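Long-range contacts in amidohydrolase (Xanthomonas campestris pv. campestris, PDB 4DZH), which probably removes the amino group of adenosine-type substrates such as 5'-methylthioadenosine, as a zinc-dependent hydrolase of the ATZ/TRZ family with a TIM-barrel fold: residues P83-R88 with D316-N321; E115-G120 with Y140-V145; A126-G131 with N322-F327; T134-N139 with F155-G160. One frame throughout, in Å; residues are numbered along the deposited sequence. Where two conformers were deposited one is given.

Contact 1: residues P83-R88 with D316-N321; sequences PMTLLR and DGCASN. With ZN (zinc ion), chain E; ZN (zinc ion), chain F; MG (magnesium ion), chain B.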
loop_
_atom_site.group_PDB
_atom_site.type_symbol
_atom_site.label_atom_id
_atom_site.label_comp_id
_atom_site.label_asym_id
_atom_site.label_seq_id
_atom_site.Cartn_x
_atom_site.Cartn_y
_atom_site.Cartn_z
ATOM N N PRO A 83 -4.980 -2.415 -20.592
ATOM C CA PRO A 83 -3.955 -1.923 -21.525
ATOM C C PRO A 83 -3.229 -0.686 -20.988
ATOM O O PRO A 83 -2.141 -0.373 -21.444
ATOM C CB PRO A 83 -4.763 -1.574 -22.783
ATOM C CG PRO A 83 -5.894 -2.563 -22.750
ATOM C CD PRO A 83 -6.276 -2.623 -21.259
ATOM N N MET A 84 -3.831 0.030 -20.034
ATOM C CA MET A 84 -3.160 1.185 -19.460
ATOM C C MET A 84 -1.943 0.826 -18.576
ATOM O O MET A 84 -1.270 1.725 -18.088
ATOM C CB MET A 84 -4.169 2.105 -18.740
ATOM C CG MET A 84 -5.371 2.425 -19.611
ATOM S SD MET A 84 -6.547 3.603 -18.917
ATOM C CE MET A 84 -5.673 5.146 -19.115
ATOM N N THR A 85 -1.613 -0.464 -18.397
ATOM C CA THR A 85 -0.330 -0.800 -17.795
ATOM C C THR A 85 0.780 -0.165 -18.631
ATOM O O THR A 85 1.784 0.275 -18.099
ATOM C CB THR A 85 -0.013 -2.284 -17.796
ATOM O OG1 THR A 85 -0.190 -2.776 -19.130
ATOM C CG2 THR A 85 -0.882 -3.021 -16.863
ATOM N N LEU A 86 0.583 -0.090 -19.950
ATOM C CA LEU A 86 1.569 0.589 -20.813
ATOM C C LEU A 86 1.666 2.107 -20.585
ATOM O O LEU A 86 2.608 2.742 -21.040
ATOM C CB LEU A 86 1.296 0.247 -22.309
ATOM C CG LEU A 86 1.506 -1.244 -22.616
ATOM C CD1 LEU A 86 1.093 -1.487 -24.053
ATOM C CD2 LEU A 86 2.946 -1.699 -22.377
ATOM N N LEU A 87 0.722 2.690 -19.839
ATOM C CA LEU A 87 0.757 4.121 -19.540
ATOM C C LEU A 87 1.135 4.360 -18.041
ATOM O O LEU A 87 0.831 5.413 -17.467
ATOM C CB LEU A 87 -0.586 4.782 -19.856
ATOM C CG LEU A 87 -1.061 4.671 -21.317
ATOM C CD1 LEU A 87 -2.170 5.676 -21.601
ATOM C CD2 LEU A 87 0.101 4.905 -22.231
ATOM N N ARG A 88 1.795 3.378 -17.432
ATOM C CA ARG A 88 2.119 3.463 -16.014
ATOM C C ARG A 88 2.889 4.719 -15.667
ATOM O O ARG A 88 4.004 4.878 -16.141
ATOM C CB ARG A 88 2.925 2.223 -15.622
ATOM C CG ARG A 88 3.051 2.035 -14.099
ATOM C CD ARG A 88 3.928 0.864 -13.728
ATOM N NE ARG A 88 3.751 -0.403 -14.456
ATOM C CZ ARG A 88 2.908 -1.380 -14.127
ATOM N NH1 ARG A 88 2.036 -1.254 -13.116
ATOM N NH2 ARG A 88 2.948 -2.517 -14.816
ATOM N N ASP A 316 -8.723 0.127 -10.884
ATOM C CA ASP A 316 -8.740 1.079 -12.002
ATOM C C ASP A 316 -7.442 0.881 -12.767
ATOM O O ASP A 316 -6.786 -0.174 -12.614
ATOM C CB ASP A 316 -8.934 2.545 -11.489
ATOM C CG ASP A 316 -9.716 3.452 -12.461
ATOM O OD1 ASP A 316 -10.345 3.045 -13.469
ATOM O OD2 ASP A 316 -9.732 4.646 -12.079
ATOM N N GLY A 317 -7.009 1.854 -13.537
ATOM C CA GLY A 317 -5.867 1.685 -14.441
ATOM C C GLY A 317 -4.543 2.183 -13.881
ATOM O O GLY A 317 -4.510 2.933 -12.891
ATOM N N CYS A 318 -3.431 1.798 -14.529
ATOM C CA CYS A 318 -2.100 2.105 -14.048
ATOM C C CYS A 318 -1.642 3.535 -14.320
ATOM O O CYS A 318 -0.528 3.861 -13.956
ATOM C CB CYS A 318 -1.049 1.110 -14.560
ATOM S SG CYS A 318 -1.292 -0.549 -13.863
ATOM N N ALA A 319 -2.493 4.371 -14.899
ATOM C CA ALA A 319 -2.154 5.798 -14.962
ATOM C C ALA A 319 -2.798 6.524 -13.789
ATOM O O ALA A 319 -2.573 7.736 -13.617
ATOM C CB ALA A 319 -2.611 6.416 -16.291
ATOM N N SER A 320 -3.606 5.822 -12.999
ATOM C CA SER A 320 -4.148 6.431 -11.759
ATOM C C SER A 320 -4.205 5.420 -10.601
ATOM O O SER A 320 -5.273 5.173 -10.020
ATOM C CB SER A 320 -5.506 7.066 -11.993
ATOM O OG SER A 320 -6.533 6.118 -12.186
ATOM N N ASN A 321 -3.051 4.826 -10.332
ATOM C CA ASN A 321 -2.942 3.954 -9.166
ATOM C C ASN A 321 -1.575 3.951 -8.506
ATOM O O ASN A 321 -1.485 4.330 -7.340
ATOM C CB ASN A 321 -3.506 2.530 -9.461
ATOM C CG ASN A 321 -3.639 1.700 -8.190
ATOM O OD1 ASN A 321 -2.640 1.456 -7.478
ATOM N ND2 ASN A 321 -4.852 1.279 -7.884
HETATM ZN ZN ZN E . -12.347 3.172 -14.697
HETATM ZN ZN ZN F . -10.571 5.626 -13.552
HETATM MG MG MG B . -1.926 0.558 -5.871
HETATM O O HOH W 1 -0.505 2.188 -5.985
HETATM O O HOH W 2 -3.305 -0.952 -5.755
HETATM O O HOH W 3 -0.595 -0.262 -4.415
HETATM O O HOH W 4 -12.297 4.976 -13.782
HETATM O O HOH W 5 -11.071 7.647 -13.071
#
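Cys318 lies against the backbone O of Met84 and against Thr85 and Arg88 where two loops of the TIM barrel meet, one following strand 69-80 and the other strand 310-313. The packing is buried and largely apolar. Cys318 CB lies 3.6 Å from Met84 O, and its SG, placed beside its own backbone N and anti to the carbonyl carbon (chi1 -67°), runs on to Thr85 CG2 at 3.9 Å. Ala319 CB lies 4.4 Å from Leu87 CB. A type I turn from Gly317 to Ser320 presents Cys318 and Ala319, and Met84 and Thr85 meet them from the 3-10 segment 83-86.

The polar contacts are weaker in kind. Arg88 CA points a nearly straight CA-H...O contact at Cys318 O, 3.4 Å away, while the guanidinium is held through NE by Gln392 of the second subunit. Thr85 OG1 turns instead to Gly120 O.

The metal ligands flank this packing. Asp316, with His79, His81 and His228, completes one zinc site, and its carboxylate also reaches the second zinc ion through OD1 and, at 2.0 Å, OD2. Asn321 OD1 binds magnesium at 2.0 Å, alongside Glu289 and Asp323. Cys318 SG lies oblique to the Arg88 guanidinium, 3.5 Å from NH1.

Contact 2: residues E115-G120 with Y140-V145; sequences EFVADG and YFFADV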
loop_
_atom_site.group_PDB
_atom_site.type_symbol
_atom_site.label_atom_id
_atom_site.label_comp_id
_atom_site.label_asym_id
_atom_site.label_seq_id
_atom_site.Cartn_x
_atom_site.Cartn_y
_atom_site.Cartn_z
ATOM N N GLU A 115 -2.740 -4.111 -31.290
ATOM C CA GLU A 115 -1.433 -4.467 -30.741
ATOM C C GLU A 115 -1.266 -3.885 -29.346
ATOM O O GLU A 115 -0.815 -4.568 -28.424
ATOM C CB GLU A 115 -0.294 -3.974 -31.642
ATOM C CG GLU A 115 -0.259 -4.648 -32.997
ATOM C CD GLU A 115 0.167 -6.098 -32.918
ATOM O OE1 GLU A 115 1.152 -6.408 -32.203
ATOM O OE2 GLU A 115 -0.487 -6.934 -33.587
ATOM N N PHE A 116 -1.607 -2.609 -29.210
ATOM C CA PHE A 116 -1.472 -1.931 -27.931
ATOM C C PHE A 116 -2.328 -2.646 -26.872
ATOM O O PHE A 116 -1.885 -2.923 -25.747
ATOM C CB PHE A 116 -1.892 -0.474 -28.089
ATOM C CG PHE A 116 -1.949 0.298 -26.775
ATOM C CD1 PHE A 116 -0.794 0.823 -26.205
ATOM C CD2 PHE A 116 -3.167 0.480 -26.130
ATOM C CE1 PHE A 116 -0.844 1.522 -24.991
ATOM C CE2 PHE A 116 -3.232 1.206 -24.912
ATOM C CZ PHE A 116 -2.074 1.719 -24.355
ATOM N N VAL A 117 -3.556 -2.954 -27.255
ATOM C CA VAL A 117 -4.448 -3.599 -26.312
ATOM C C VAL A 117 -3.970 -5.001 -25.968
ATOM O O VAL A 117 -4.014 -5.425 -24.809
ATOM C CB VAL A 117 -5.860 -3.566 -26.844
ATOM C CG1 VAL A 117 -6.783 -4.467 -26.050
ATOM C CG2 VAL A 117 -6.356 -2.144 -26.847
ATOM N N ALA A 118 -3.493 -5.750 -26.958
ATOM C CA ALA A 118 -2.987 -7.070 -26.636
ATOM C C ALA A 118 -1.750 -7.030 -25.730
ATOM O O ALA A 118 -1.650 -7.826 -24.791
ATOM C CB ALA A 118 -2.689 -7.887 -27.918
ATOM N N ASP A 119 -0.800 -6.135 -26.016
ATOM C CA ASP A 119 0.441 -6.107 -25.261
ATOM C C ASP A 119 0.153 -5.621 -23.815
ATOM O O ASP A 119 0.701 -6.196 -22.850
ATOM C CB ASP A 119 1.456 -5.177 -25.920
ATOM C CG ASP A 119 2.030 -5.752 -27.233
ATOM O OD1 ASP A 119 1.785 -6.941 -27.530
ATOM O OD2 ASP A 119 2.720 -4.979 -27.942
ATOM N N GLY A 120 -0.673 -4.583 -23.689
ATOM C CA GLY A 120 -0.979 -4.026 -22.380
ATOM C C GLY A 120 -1.757 -5.020 -21.510
ATOM O O GLY A 120 -1.494 -5.171 -20.311
ATOM N N TYR A 140 -12.432 -1.882 -21.636
ATOM C CA TYR A 140 -11.548 -1.208 -22.592
ATOM C C TYR A 140 -11.975 -1.442 -24.052
ATOM O O TYR A 140 -12.779 -2.361 -24.360
ATOM C CB TYR A 140 -10.075 -1.590 -22.431
ATOM C CG TYR A 140 -9.116 -0.426 -22.755
ATOM C CD1 TYR A 140 -9.025 0.693 -21.906
ATOM C CD2 TYR A 140 -8.336 -0.434 -23.925
ATOM C CE1 TYR A 140 -8.179 1.722 -22.197
ATOM C CE2 TYR A 140 -7.498 0.611 -24.227
ATOM C CZ TYR A 140 -7.413 1.683 -23.360
ATOM O OH TYR A 140 -6.557 2.736 -23.641
ATOM N N PHE A 141 -11.445 -0.571 -24.929
ATOM C CA PHE A 141 -11.619 -0.698 -26.369
ATOM C C PHE A 141 -10.969 -1.986 -26.813
ATOM O O PHE A 141 -10.088 -2.506 -26.154
ATOM C CB PHE A 141 -10.980 0.512 -27.062
ATOM C CG PHE A 141 -11.558 1.839 -26.611
ATOM C CD1 PHE A 141 -12.768 2.288 -27.119
ATOM C CD2 PHE A 141 -10.879 2.621 -25.698
ATOM C CE1 PHE A 141 -13.318 3.494 -26.715
ATOM C CE2 PHE A 141 -11.409 3.838 -25.283
ATOM C CZ PHE A 141 -12.635 4.264 -25.802
ATOM N N PHE A 142 -11.404 -2.489 -27.972
ATOM C CA PHE A 142 -10.832 -3.740 -28.492
ATOM C C PHE A 142 -11.026 -4.907 -27.528
ATOM O O PHE A 142 -10.125 -5.726 -27.340
ATOM C CB PHE A 142 -9.376 -3.576 -28.972
ATOM C CG PHE A 142 -9.244 -2.622 -30.130
ATOM C CD1 PHE A 142 -9.145 -1.241 -29.909
ATOM C CD2 PHE A 142 -9.295 -3.091 -31.432
ATOM C CE1 PHE A 142 -9.069 -0.367 -30.970
ATOM C CE2 PHE A 142 -9.218 -2.219 -32.497
ATOM C CZ PHE A 142 -9.100 -0.857 -32.271
ATOM N N ALA A 143 -12.246 -4.975 -26.990
ATOM C CA ALA A 143 -12.643 -6.069 -26.107
ATOM C C ALA A 143 -12.487 -7.417 -26.785
ATOM O O ALA A 143 -12.225 -8.402 -26.092
ATOM C CB ALA A 143 -14.095 -5.877 -25.632
ATOM N N ASP A 144 -12.614 -7.459 -28.125
ATOM C CA ASP A 144 -12.449 -8.724 -28.850
ATOM C C ASP A 144 -11.041 -9.280 -28.650
ATOM O O ASP A 144 -10.837 -10.468 -28.355
ATOM C CB ASP A 144 -12.798 -8.582 -30.340
ATOM C CG ASP A 144 -11.971 -7.515 -31.074
ATOM O OD1 ASP A 144 -11.393 -6.602 -30.441
ATOM O OD2 ASP A 144 -11.905 -7.590 -32.332
ATOM N N VAL A 145 -10.039 -8.408 -28.759
ATOM C CA VAL A 145 -8.657 -8.797 -28.561
ATOM C C VAL A 145 -8.442 -9.189 -27.101
ATOM O O VAL A 145 -7.826 -10.218 -26.813
ATOM C CB VAL A 145 -7.720 -7.617 -28.899
ATOM C CG1 VAL A 145 -6.295 -7.932 -28.501
ATOM C CG2 VAL A 145 -7.834 -7.248 -30.406
#
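Val117 turns CG1 anti to its backbone N (chi1 168°), which leaves CG2 beside that N, and the two methyls straddle CB of Phe142, each 4.0 Å from it. CG2 also reaches the edge of the Tyr140 ring, 3.9 Å from CD2 and near the ring plane. With the same torsion (chi1 171°), Val145 sends CG1 onto the CB of Ala118, 3.7 Å away, one helical turn from the Phe142 N-cap.

Phe116 and Tyr140 cross at about a right angle. Phe116 offers its edge, CE2 lying 3.9 Å from Tyr140 OH, and that hydroxyl is hydrogen-bonded to Glu108. Phe141 closes one face of the tyrosine, its CD2 sitting 4.1 Å above the ring plane, over the centre. Farther out, the Phe116 ring meets Trp441 edge-to-face and the Phe142 ring meets Trp170.

The contact is mainly apolar, with Val117 at its middle. It packs helix 114-130 against the loop before helix 143-152 and the first turn of that helix, two successive outer helices of the TIM barrel linked through strand 133-139. Tyr140, in the run that leads from strand 133-139 to helix 143-152, carries the packing to within about 4 Å of the side chain of zinc ligand His81.

Contact 3: residues A126-G131 with N322-F327; sequences AEMLRG and NDLDMF. With MG (magnesium ion), chain B.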
loop_
_atom_site.group_PDB
_atom_site.type_symbol
_atom_site.label_atom_id
_atom_site.label_comp_id
_atom_site.label_asym_id
_atom_site.label_seq_id
_atom_site.Cartn_x
_atom_site.Cartn_y
_atom_site.Cartn_z
ATOM N N ALA A 126 0.451 -10.800 -16.433
ATOM C CA ALA A 126 1.642 -11.153 -15.650
ATOM C C ALA A 126 1.629 -10.465 -14.261
ATOM O O ALA A 126 1.910 -11.097 -13.234
ATOM C CB ALA A 126 2.903 -10.795 -16.453
ATOM N N GLU A 127 1.344 -9.159 -14.241
ATOM C CA GLU A 127 1.323 -8.434 -12.982
ATOM C C GLU A 127 0.243 -8.954 -12.035
ATOM O O GLU A 127 0.472 -9.091 -10.810
ATOM C CB GLU A 127 1.148 -6.923 -13.216
ATOM C CG GLU A 127 1.131 -6.157 -11.879
ATOM C CD GLU A 127 1.104 -4.661 -12.027
ATOM O OE1 GLU A 127 1.218 -4.140 -13.145
ATOM O OE2 GLU A 127 0.952 -4.015 -10.963
ATOM N N MET A 128 -0.908 -9.313 -12.614
ATOM C CA MET A 128 -2.032 -9.782 -11.804
ATOM C C MET A 128 -1.710 -11.130 -11.209
ATOM O O MET A 128 -1.848 -11.309 -10.020
ATOM C CB MET A 128 -3.326 -9.820 -12.596
ATOM C CG MET A 128 -3.815 -8.412 -12.900
ATOM S SD MET A 128 -5.455 -8.420 -13.676
ATOM C CE MET A 128 -5.078 -9.265 -15.243
ATOM N N LEU A 129 -1.184 -12.037 -12.027
ATOM C CA LEU A 129 -0.857 -13.389 -11.524
ATOM C C LEU A 129 0.205 -13.337 -10.421
ATOM O O LEU A 129 0.085 -13.989 -9.392
ATOM C CB LEU A 129 -0.376 -14.328 -12.636
ATOM C CG LEU A 129 -1.456 -14.668 -13.655
ATOM C CD1 LEU A 129 -0.877 -15.342 -14.899
ATOM C CD2 LEU A 129 -2.532 -15.553 -12.983
ATOM N N ARG A 130 1.208 -12.483 -10.618
ATOM C CA ARG A 130 2.322 -12.386 -9.664
ATOM C C ARG A 130 1.837 -11.846 -8.301
ATOM O O ARG A 130 2.465 -12.060 -7.250
ATOM C CB ARG A 130 3.455 -11.550 -10.257
ATOM C CG ARG A 130 4.337 -12.362 -11.266
ATOM C CD ARG A 130 5.087 -11.479 -12.220
ATOM N NE ARG A 130 5.987 -10.535 -11.552
ATOM C CZ ARG A 130 7.286 -10.735 -11.334
ATOM N NH1 ARG A 130 7.884 -11.879 -11.684
ATOM N NH2 ARG A 130 8.000 -9.765 -10.764
ATOM N N GLY A 131 0.662 -11.185 -8.333
ATOM C CA GLY A 131 0.069 -10.620 -7.149
ATOM C C GLY A 131 -1.181 -11.302 -6.675
ATOM O O GLY A 131 -1.935 -10.733 -5.884
ATOM N N ASN A 322 -0.474 3.516 -9.142
ATOM C CA ASN A 322 -0.327 3.154 -10.563
ATOM C C ASN A 322 -0.002 1.669 -10.718
ATOM O O ASN A 322 0.673 1.264 -11.700
ATOM C CB ASN A 322 0.833 3.971 -11.107
ATOM C CG ASN A 322 0.449 5.405 -11.314
ATOM O OD1 ASN A 322 -0.732 5.745 -11.316
ATOM N ND2 ASN A 322 1.443 6.262 -11.459
ATOM N N ASP A 323 -0.414 0.847 -9.745
ATOM C CA ASP A 323 -0.186 -0.605 -9.876
ATOM C C ASP A 323 -1.501 -1.377 -9.912
ATOM O O ASP A 323 -2.603 -0.809 -9.818
ATOM C CB ASP A 323 0.758 -1.139 -8.815
ATOM C CG ASP A 323 0.311 -0.804 -7.400
ATOM O OD1 ASP A 323 -0.913 -0.652 -7.188
ATOM O OD2 ASP A 323 1.168 -0.790 -6.489
ATOM N N LEU A 324 -1.394 -2.693 -10.113
ATOM C CA LEU A 324 -2.581 -3.584 -10.109
ATOM C C LEU A 324 -2.543 -4.435 -8.855
ATOM O O LEU A 324 -2.898 -5.621 -8.865
ATOM C CB LEU A 324 -2.567 -4.528 -11.329
ATOM C CG LEU A 324 -2.661 -3.766 -12.644
ATOM C CD1 LEU A 324 -2.502 -4.753 -13.848
ATOM C CD2 LEU A 324 -3.952 -2.858 -12.818
ATOM N N ASP A 325 -2.078 -3.857 -7.760
ATOM C CA ASP A 325 -1.797 -4.609 -6.549
ATOM C C ASP A 325 -3.066 -4.688 -5.714
ATOM O O ASP A 325 -3.428 -3.688 -5.033
ATOM C CB ASP A 325 -0.688 -3.875 -5.761
ATOM C CG ASP A 325 -0.303 -4.575 -4.433
ATOM O OD1 ASP A 325 -1.051 -5.483 -3.997
ATOM O OD2 ASP A 325 0.728 -4.191 -3.836
ATOM N N MET A 326 -3.753 -5.823 -5.762
ATOM C CA MET A 326 -4.979 -5.956 -4.962
ATOM C C MET A 326 -4.697 -6.124 -3.487
ATOM O O MET A 326 -5.579 -5.839 -2.665
ATOM C CB MET A 326 -5.848 -7.111 -5.482
ATOM C CG MET A 326 -6.578 -6.773 -6.759
ATOM S SD MET A 326 -7.989 -5.665 -6.481
ATOM C CE MET A 326 -9.078 -6.731 -5.504
ATOM N N PHE A 327 -3.504 -6.616 -3.081
ATOM C CA PHE A 327 -3.221 -6.677 -1.642
ATOM C C PHE A 327 -3.211 -5.263 -1.074
ATOM O O PHE A 327 -3.790 -5.000 -0.021
ATOM C CB PHE A 327 -1.868 -7.361 -1.369
ATOM C CG PHE A 327 -1.939 -8.868 -1.380
ATOM C CD1 PHE A 327 -2.046 -9.570 -2.576
ATOM C CD2 PHE A 327 -1.883 -9.569 -0.185
ATOM C CE1 PHE A 327 -2.132 -10.952 -2.588
ATOM C CE2 PHE A 327 -1.958 -10.975 -0.185
ATOM C CZ PHE A 327 -2.074 -11.648 -1.365
HETATM MG MG MG B . -1.926 0.558 -5.871
HETATM O O HOH W 6 -0.853 -7.692 -8.801
HETATM O O HOH W 7 -2.904 -8.419 -6.979
HETATM O O HOH W 3 -0.595 -0.262 -4.415
HETATM O O HOH W 2 -3.305 -0.952 -5.755
HETATM O O HOH W 1 -0.505 2.188 -5.985
#
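The last turns of helix 114-130 face an irregular run that leads into helix 326-341, with Met128 and Leu324 6.4 Å apart between their CA atoms and Gly131 and Asp325 at 6.3 Å. Glu127 reaches across this gap with an extended chain, CG anti to the backbone N (chi1 -180°), and its OE2 accepts a hydrogen bond from Leu324 N at 2.8 Å and 164°. The donor stands above the carboxylate plane, tilted 50° out of it. OE2 is also paired with Arg407 and OE1 with Arg88, so both oxygens of this buried acid are engaged.

Leu324 crosses the glutamate at about a right angle and rests its CD1 on Met128 CG, 4.0 Å away. Gly131 O lies in the plane of the Phe327 ring, 3.3 Å from CE1 at its edge. Two waters complete the seam: water 6 lies within hydrogen-bonding distance of Glu127 O and Leu324 O, while water 7 bridges Gly131 O and Met326 N, accepting a hydrogen bond from the latter.

On the far side of the run, Asp323 OD1 binds magnesium at 2.1 Å with Asn321, Glu289 and three waters. The glutamate thus holds the backbone just past a metal ligand, in a magnesium site to which the TIM-barrel loop before helix 326-341 gives Asn321 and Asp323.

Contact 4: residues T134-N139 with F155-G160; sequences TCVNEN and FRALVG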
loop_
_atom_site.group_PDB
_atom_site.type_symbol
_atom_site.label_atom_id
_atom_site.label_comp_id
_atom_site.label_asym_id
_atom_site.label_seq_id
_atom_site.Cartn_x
_atom_site.Cartn_y
_atom_site.Cartn_z
ATOM N N THR A 134 -6.789 -13.350 -10.009
ATOM C CA THR A 134 -7.099 -14.434 -10.952
ATOM C C THR A 134 -8.307 -14.152 -11.874
ATOM O O THR A 134 -8.624 -14.956 -12.792
ATOM C CB THR A 134 -7.421 -15.761 -10.213
ATOM O OG1 THR A 134 -8.422 -15.521 -9.200
ATOM C CG2 THR A 134 -6.175 -16.290 -9.532
ATOM N N CYS A 135 -8.944 -13.006 -11.656
ATOM C CA CYS A 135 -10.138 -12.634 -12.422
ATOM C C CYS A 135 -10.226 -11.103 -12.503
ATOM O O CYS A 135 -9.895 -10.423 -11.523
ATOM C CB CYS A 135 -11.359 -13.172 -11.675
ATOM S SG CYS A 135 -12.949 -13.046 -12.581
ATOM N N VAL A 136 -10.719 -10.593 -13.647
ATOM C CA VAL A 136 -10.907 -9.156 -13.796
ATOM C C VAL A 136 -12.258 -8.863 -14.357
ATOM O O VAL A 136 -12.898 -9.747 -14.970
ATOM C CB VAL A 136 -9.893 -8.520 -14.782
ATOM C CG1 VAL A 136 -8.562 -8.500 -14.162
ATOM C CG2 VAL A 136 -9.868 -9.255 -16.143
ATOM N N ASN A 137 -12.675 -7.616 -14.106
ATOM C CA ASN A 137 -13.849 -7.022 -14.746
ATOM C C ASN A 137 -13.267 -5.937 -15.633
ATOM O O ASN A 137 -13.043 -4.791 -15.176
ATOM C CB ASN A 137 -14.732 -6.389 -13.690
ATOM C CG ASN A 137 -16.046 -5.894 -14.244
ATOM O OD1 ASN A 137 -16.508 -6.319 -15.312
ATOM N ND2 ASN A 137 -16.699 -5.055 -13.477
ATOM N N GLU A 138 -13.028 -6.306 -16.903
ATOM C CA GLU A 138 -12.284 -5.475 -17.846
ATOM C C GLU A 138 -13.180 -4.458 -18.558
ATOM O O GLU A 138 -14.326 -4.735 -18.912
ATOM C CB GLU A 138 -11.670 -6.395 -18.923
ATOM C CG GLU A 138 -10.678 -5.673 -19.837
ATOM C CD GLU A 138 -9.502 -5.026 -19.085
ATOM O OE1 GLU A 138 -8.853 -5.642 -18.169
ATOM O OE2 GLU A 138 -9.181 -3.900 -19.469
ATOM N N ASN A 139 -12.620 -3.257 -18.787
ATOM C CA ASN A 139 -13.419 -2.206 -19.407
ATOM C C ASN A 139 -12.512 -1.437 -20.375
ATOM O O ASN A 139 -11.834 -0.493 -19.973
ATOM C CB ASN A 139 -13.928 -1.317 -18.252
ATOM C CG ASN A 139 -14.888 -0.240 -18.688
ATOM O OD1 ASN A 139 -14.901 0.176 -19.822
ATOM N ND2 ASN A 139 -15.683 0.266 -17.726
ATOM N N PHE A 155 -6.965 -17.015 -18.222
ATOM C CA PHE A 155 -7.194 -16.066 -17.155
ATOM C C PHE A 155 -8.671 -15.671 -17.184
ATOM O O PHE A 155 -9.205 -15.460 -18.261
ATOM C CB PHE A 155 -6.272 -14.838 -17.351
ATOM C CG PHE A 155 -6.255 -13.895 -16.176
ATOM C CD1 PHE A 155 -7.270 -12.952 -15.977
ATOM C CD2 PHE A 155 -5.221 -13.957 -15.263
ATOM C CE1 PHE A 155 -7.250 -12.108 -14.864
ATOM C CE2 PHE A 155 -5.197 -13.122 -14.119
ATOM C CZ PHE A 155 -6.206 -12.181 -13.931
ATOM N N ARG A 156 -9.329 -15.643 -16.014
ATOM C CA ARG A 156 -10.777 -15.434 -15.989
ATOM C C ARG A 156 -11.147 -13.956 -16.136
ATOM O O ARG A 156 -10.523 -13.076 -15.546
ATOM C CB ARG A 156 -11.349 -15.987 -14.683
ATOM C CG ARG A 156 -12.875 -16.227 -14.734
ATOM C CD ARG A 156 -13.335 -16.879 -13.439
ATOM N NE ARG A 156 -12.626 -18.131 -13.205
ATOM C CZ ARG A 156 -12.924 -19.283 -13.814
ATOM N NH1 ARG A 156 -13.902 -19.340 -14.731
ATOM N NH2 ARG A 156 -12.232 -20.377 -13.526
ATOM N N ALA A 157 -12.193 -13.688 -16.909
ATOM C CA ALA A 157 -12.571 -12.289 -17.098
ATOM C C ALA A 157 -14.018 -12.114 -17.461
ATOM O O ALA A 157 -14.579 -12.859 -18.267
ATOM C CB ALA A 157 -11.724 -11.679 -18.206
ATOM N N LEU A 158 -14.579 -11.048 -16.916
ATOM C CA LEU A 158 -15.837 -10.479 -17.460
ATOM C C LEU A 158 -15.369 -9.316 -18.323
ATOM O O LEU A 158 -14.730 -8.368 -17.798
ATOM C CB LEU A 158 -16.730 -9.981 -16.310
ATOM C CG LEU A 158 -18.045 -9.317 -16.787
ATOM C CD1 LEU A 158 -18.922 -10.268 -17.603
ATOM C CD2 LEU A 158 -18.853 -8.768 -15.608
ATOM N N VAL A 159 -15.599 -9.407 -19.633
ATOM C CA VAL A 159 -15.012 -8.455 -20.582
ATOM C C VAL A 159 -16.088 -7.522 -21.071
ATOM O O VAL A 159 -17.128 -7.966 -21.576
ATOM C CB VAL A 159 -14.367 -9.186 -21.777
ATOM C CG1 VAL A 159 -13.863 -8.174 -22.811
ATOM C CG2 VAL A 159 -13.213 -10.053 -21.296
ATOM N N GLY A 160 -15.858 -6.231 -20.889
ATOM C CA GLY A 160 -16.887 -5.278 -21.283
ATOM C C GLY A 160 -16.768 -4.744 -22.698
ATOM O O GLY A 160 -15.663 -4.413 -23.158
#
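Strands 134-139 and 156-160 run parallel, 7° apart in direction and 4.7 Å at closest approach, as neighbours in the TIM-barrel sheet joined by the beta-alpha-beta crossover through helix 143-152. The ladder alternates from strand to strand: Val136 N to Arg156 O, Leu158 N to Val136 O, Glu138 N to Leu158 O and Gly160 N to Glu138 O. Of these, Glu138 N to Leu158 O is 2.8 Å long and nearly along the C=O axis (172° at O). At the start, Arg156 N to Thr134 O is weak.

Phe155, which precedes its strand, swings back over this weak end: one ring face lies on the Thr134 peptide, whose O stands 3.7 Å above the plane over the centre. The edge of the ring meets Val136 CG1, 3.9 Å from CE1. Val136 CG2 takes the position between N and the carbonyl carbon (chi1 -72° for CG1) and packs on Ala157 CB at 3.7 Å. On the sheet face shared by Cys135, Arg156, Asn137 and Leu158, Cys135 SG lies 3.8 Å from Arg156 CG, whose guanidinium pairs with Asp380.

Glu138 is bonded through its carboxylate to Tyr150, Thr80 and Asn82, close to zinc ligand His81. Asn137 and Leu158 lie side by side, pointing the same way, with Asn137 OD1 3.4 Å from Leu158 CD2.

In the fold
Contacts 1, 3 and 4 are wholly buried, whereas contact 2 is only partly so, toward the outside of the barrel. Contact 4 is built on backbone bonds within the sheet. Contact 2 joins helices by apolar packing, and contacts 1 and 3 each hold one loop that carries metal ligands. Helix 114-130 serves both contacts 2 and 3, some 18 Å apart between centres. Contacts 1 and 3 touch each other, share the magnesium ion and reach the second subunit. Met128 of contact 3 packs on Val136 and Phe155 of contact 4, while Pro83 of contact 1 touches Tyr140 and Glu138.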